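Side-chain contacts in type IV secretion protein Dot (Legionella pneumophila, PDB 6KS5), which acts as a deubiquitinase of the bacterium, regulating the association of polyubiquitin chains with the phagosome that encloses it: residues A[54-59]-A[105-110]; A[158-163]-A[210-215]. All coordinates share one frame; numbering follows the deposited sequence.

Overall arrangement
Following the chain from the N terminus, helix 29-40 leads into the loop that carries 54-59, and helix 61-65 comes next. Contact 1 lays this loop on helix 95-112, closing a span of 45 residues. The chain then continues through a run of short helices to the junction of helices 155-160 and 162-173, which contact 2 joins to the C-terminal part of helix 193-214. The two closures follow one another in series. Their centres lie about 12 Å apart, and they meet through helix 193-214: Ile56 CG2 packs on Ala214 CB at 3.4 Å, and Pro110 CB approaches Cys210 O, so helix 193-214 touches both loop and helix 95-112 while carrying the second half of contact 2.

Contact 1. Residues A[54-59]-A[105-110]; sequences SIINRN and LREWFP
The carboxylate of Glu107 meets the hydroxyl of Ser54 and the CD1 methyl of Ile56, where an ST turn in the loop before helix 61-65 packs on helix 95-112. In that turn Ser54 OG accepts from the backbone N of Ile56 at 3.0 Å, with an N-H...O angle of 150°. The same hydroxyl gives a weak hydrogen bond to Glu107 OE1, so one oxygen ties the turn together and links it to the helix. Its position follows from chi1 of 151°, which carries OG to the side of CA remote from the backbone N. Glu107 reaches across with its chain extended beyond CG, and the side chain of Ile56 crosses it at about a right angle, setting CD1 3.3 Å from OE2. The stronger polar partner of the carboxylate is Ser60, whose OG bonds to OE1, while Lys61 N adds a weak bond to OE2; the glutamate thus links its helix to the start of helix 61-65 as well. Ile55 supplies the apolar part of the contact farther along the helix. Its CG1 is anti to the carbonyl carbon, and the extended branch (chi2 -170°) ends beside the carbonyl group and CB of Pro110. Ile55 CD1 also lies near Cys210 of helix 193-214, and the CG2 methyl meets Gln211. Against the proline, Ile55 CD1 lies 4.0 Å from Pro110 CB and 3.3 Å from Pro110 O.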
# COMPACT_ATOMS: atom_id res chain seq x y z
N SER A 54 -7.18 13.81 1.74
CA SER A 54 -6.56 12.80 0.90
C SER A 54 -6.32 13.31 -0.51
O SER A 54 -7.00 14.23 -0.99
CB SER A 54 -7.44 11.55 0.85
OG SER A 54 -7.26 10.86 -0.37
N ILE A 55 -5.35 12.70 -1.19
CA ILE A 55 -5.04 13.12 -2.55
C ILE A 55 -6.11 12.66 -3.53
O ILE A 55 -6.36 13.32 -4.54
CB ILE A 55 -3.66 12.61 -3.00
CG1 ILE A 55 -2.62 12.76 -1.90
CG2 ILE A 55 -3.20 13.36 -4.24
CD1 ILE A 55 -1.21 12.50 -2.39
N ILE A 56 -6.74 11.52 -3.26
CA ILE A 56 -7.58 10.90 -4.27
C ILE A 56 -8.75 11.81 -4.62
O ILE A 56 -9.28 12.54 -3.76
CB ILE A 56 -8.06 9.51 -3.81
CG1 ILE A 56 -9.17 9.60 -2.77
CG2 ILE A 56 -6.92 8.74 -3.22
CD1 ILE A 56 -9.58 8.23 -2.26
N ASN A 57 -9.12 11.81 -5.90
CA ASN A 57 -10.19 12.65 -6.40
C ASN A 57 -11.34 11.83 -6.98
O ASN A 57 -11.98 12.23 -7.95
CB ASN A 57 -9.66 13.62 -7.45
N ARG A 58 -11.62 10.66 -6.40
CA ARG A 58 -12.81 9.90 -6.76
C ARG A 58 -13.80 9.82 -5.61
O ARG A 58 -14.90 10.38 -5.71
CB ARG A 58 -12.41 8.49 -7.21
N ASN A 59 -13.41 9.19 -4.50
CA ASN A 59 -14.13 9.25 -3.24
C ASN A 59 -13.25 8.65 -2.14
O ASN A 59 -12.72 7.55 -2.30
CB ASN A 59 -15.48 8.54 -3.32
CG ASN A 59 -15.35 7.04 -3.46
OD1 ASN A 59 -14.57 6.55 -4.26
ND2 ASN A 59 -16.12 6.30 -2.66
N LEU A 105 -4.62 4.62 6.61
CA LEU A 105 -3.20 4.58 6.26
C LEU A 105 -3.01 4.53 4.75
O LEU A 105 -2.07 5.12 4.22
CB LEU A 105 -2.52 3.39 6.93
CG LEU A 105 -2.32 3.46 8.44
CD1 LEU A 105 -2.13 2.07 9.02
CD2 LEU A 105 -1.15 4.36 8.78
N ARG A 106 -3.90 3.83 4.04
CA ARG A 106 -3.78 3.74 2.58
C ARG A 106 -3.82 5.11 1.94
O ARG A 106 -3.16 5.35 0.92
CB ARG A 106 -4.87 2.84 2.01
CG ARG A 106 -4.96 2.89 0.49
CD ARG A 106 -5.94 1.89 -0.09
NE ARG A 106 -5.44 0.52 -0.05
CZ ARG A 106 -4.50 0.04 -0.86
NH1 ARG A 106 -3.92 0.82 -1.76
NH2 ARG A 106 -4.12 -1.23 -0.75
N GLU A 107 -4.59 6.04 2.52
CA GLU A 107 -4.69 7.39 1.99
C GLU A 107 -3.81 8.38 2.72
O GLU A 107 -3.56 9.47 2.20
CB GLU A 107 -6.14 7.86 2.02
CG GLU A 107 -7.13 6.85 1.43
CD GLU A 107 -8.48 7.46 1.08
OE1 GLU A 107 -8.63 8.70 1.18
OE2 GLU A 107 -9.40 6.71 0.68
N TRP A 108 -3.32 8.05 3.91
CA TRP A 108 -2.49 8.98 4.67
C TRP A 108 -1.07 9.06 4.10
O TRP A 108 -0.55 10.15 3.86
CB TRP A 108 -2.45 8.58 6.14
CG TRP A 108 -1.65 9.51 7.00
CD1 TRP A 108 -2.09 10.63 7.63
CD2 TRP A 108 -0.26 9.39 7.33
NE1 TRP A 108 -1.07 11.22 8.33
CE2 TRP A 108 0.07 10.48 8.16
CE3 TRP A 108 0.74 8.47 7.00
CZ2 TRP A 108 1.35 10.67 8.67
CZ3 TRP A 108 2.01 8.66 7.50
CH2 TRP A 108 2.31 9.75 8.33
N PHE A 109 -0.44 7.90 3.90
CA PHE A 109 0.93 7.86 3.40
C PHE A 109 1.13 8.64 2.11
O PHE A 109 2.09 9.42 2.03
CB PHE A 109 1.38 6.40 3.24
CG PHE A 109 1.97 5.81 4.48
CD1 PHE A 109 3.25 6.13 4.89
CD2 PHE A 109 1.23 4.91 5.24
CE1 PHE A 109 3.79 5.58 6.03
CE2 PHE A 109 1.76 4.36 6.40
CZ PHE A 109 3.05 4.69 6.79
N PRO A 110 0.28 8.50 1.07
CA PRO A 110 0.52 9.28 -0.15
C PRO A 110 0.47 10.79 0.06
O PRO A 110 1.29 11.51 -0.52
CB PRO A 110 -0.58 8.79 -1.10
CG PRO A 110 -0.88 7.41 -0.62
CD PRO A 110 -0.80 7.52 0.87

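Contact 2. Residues A[158-163]-A[210-215]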
# COMPACT_ATOMS: atom_id res chain seq x y z
N TYR A 158 4.09 1.31 -12.78
CA TYR A 158 3.82 1.15 -14.20
C TYR A 158 2.38 1.51 -14.56
O TYR A 158 2.11 1.91 -15.69
CB TYR A 158 4.14 -0.28 -14.64
CG TYR A 158 5.62 -0.58 -14.73
CD1 TYR A 158 6.56 0.41 -14.48
CD2 TYR A 158 6.09 -1.84 -15.07
CE1 TYR A 158 7.91 0.15 -14.57
CE2 TYR A 158 7.44 -2.11 -15.16
CZ TYR A 158 8.34 -1.11 -14.91
OH TYR A 158 9.69 -1.37 -15.00
N GLU A 159 1.46 1.37 -13.60
CA GLU A 159 0.06 1.69 -13.88
C GLU A 159 -0.21 3.19 -13.75
O GLU A 159 -0.98 3.75 -14.55
CB GLU A 159 -0.85 0.91 -12.95
CG GLU A 159 -1.50 -0.28 -13.62
CD GLU A 159 -2.85 -0.64 -13.03
OE1 GLU A 159 -3.42 -1.68 -13.43
OE2 GLU A 159 -3.34 0.11 -12.15
N ALA A 160 0.41 3.85 -12.77
CA ALA A 160 0.17 5.27 -12.59
C ALA A 160 0.64 6.07 -13.81
O ALA A 160 -0.06 6.99 -14.25
CB ALA A 160 0.88 5.76 -11.33
N ASN A 161 1.79 5.72 -14.37
CA ASN A 161 2.36 6.42 -15.52
C ASN A 161 2.22 5.61 -16.81
O ASN A 161 3.10 5.63 -17.67
CB ASN A 161 3.82 6.77 -15.28
CG ASN A 161 4.08 7.30 -13.88
OD1 ASN A 161 3.80 8.45 -13.58
ND2 ASN A 161 4.60 6.44 -13.02
N GLU A 162 1.10 4.91 -16.95
CA GLU A 162 0.90 4.05 -18.11
C GLU A 162 0.92 4.84 -19.41
O GLU A 162 1.52 4.41 -20.41
CB GLU A 162 -0.41 3.29 -17.99
CG GLU A 162 -0.67 2.29 -19.11
CD GLU A 162 -1.35 1.03 -18.61
OE1 GLU A 162 -1.05 0.62 -17.47
OE2 GLU A 162 -2.18 0.45 -19.35
N ALA A 163 0.26 6.01 -19.43
CA ALA A 163 0.15 6.77 -20.66
C ALA A 163 1.52 7.26 -21.14
O ALA A 163 1.85 7.14 -22.32
CB ALA A 163 -0.80 7.95 -20.47
N CYS A 210 1.54 9.19 -6.60
CA CYS A 210 0.96 9.24 -5.26
C CYS A 210 -0.56 9.12 -5.33
O CYS A 210 -1.18 8.54 -4.43
CB CYS A 210 1.42 10.52 -4.57
SG CYS A 210 3.21 10.62 -4.52
N GLN A 211 -1.18 9.59 -6.40
CA GLN A 211 -2.63 9.46 -6.52
C GLN A 211 -3.05 8.02 -6.76
O GLN A 211 -4.17 7.63 -6.41
CB GLN A 211 -3.13 10.37 -7.64
CG GLN A 211 -2.83 11.83 -7.37
CD GLN A 211 -3.51 12.77 -8.34
OE1 GLN A 211 -3.36 12.65 -9.56
NE2 GLN A 211 -4.26 13.72 -7.80
N HIS A 212 -2.18 7.20 -7.34
CA HIS A 212 -2.52 5.82 -7.63
C HIS A 212 -2.31 4.91 -6.43
O HIS A 212 -3.07 3.95 -6.26
CB HIS A 212 -1.71 5.30 -8.82
CG HIS A 212 -2.16 3.98 -9.34
ND1 HIS A 212 -3.47 3.74 -9.71
CD2 HIS A 212 -1.49 2.82 -9.56
CE1 HIS A 212 -3.58 2.49 -10.13
NE2 HIS A 212 -2.39 1.91 -10.05
N LEU A 213 -1.31 5.19 -5.60
CA LEU A 213 -1.08 4.38 -4.41
C LEU A 213 -2.21 4.50 -3.40
O LEU A 213 -2.38 3.61 -2.56
CB LEU A 213 0.23 4.79 -3.73
CG LEU A 213 1.52 4.61 -4.51
CD1 LEU A 213 2.63 5.41 -3.85
CD2 LEU A 213 1.87 3.14 -4.59
N ALA A 214 -2.97 5.59 -3.44
CA ALA A 214 -3.96 5.84 -2.41
C ALA A 214 -5.34 5.31 -2.75
O ALA A 214 -6.16 5.12 -1.84
CB ALA A 214 -4.05 7.34 -2.11
N LYS A 215 -5.63 5.06 -4.03
CA LYS A 215 -6.93 4.51 -4.38
C LYS A 215 -7.01 3.03 -3.98
O LYS A 215 -5.99 2.34 -3.92
CB LYS A 215 -7.21 4.68 -5.87
CG LYS A 215 -6.10 4.23 -6.79
CD LYS A 215 -6.36 4.69 -8.23
CE LYS A 215 -6.64 6.19 -8.31
NZ LYS A 215 -6.40 6.73 -9.68
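This is a small helix-to-helix surface contact, in which one histidine from the C-terminal part of helix 193-214 packs against the end of helix 155-160, just before the chain turns into helix 162-173. His212 supplies the whole of one side and meets Glu159 and Ala160. Its CG stands anti to the backbone N (chi1 -170°), which extends the imidazole from its own helix toward the other. The methyl of Ala160 lies against the root of this side chain, CB to CB at 3.6 Å, and also touches CG at 4.0 Å. Farther out, Glu159 passes the ring with its chain extended beyond CG: its CB sits 3.4 Å from His212 NE2, and its carboxylate comes to the ring edge near the imidazole plane. The carboxylate and ring planes are turned 43° from each other. The other carboxylate oxygen, OE1, has a long, weak ion pair with Lys150, the lysine that forms a salt bridge with Glu162. Val218 also touches the histidine side chain. At the ring edge Glu159 OE2 lies 2.9 Å from His212 NE2 and 3.1 Å from His212 CE1.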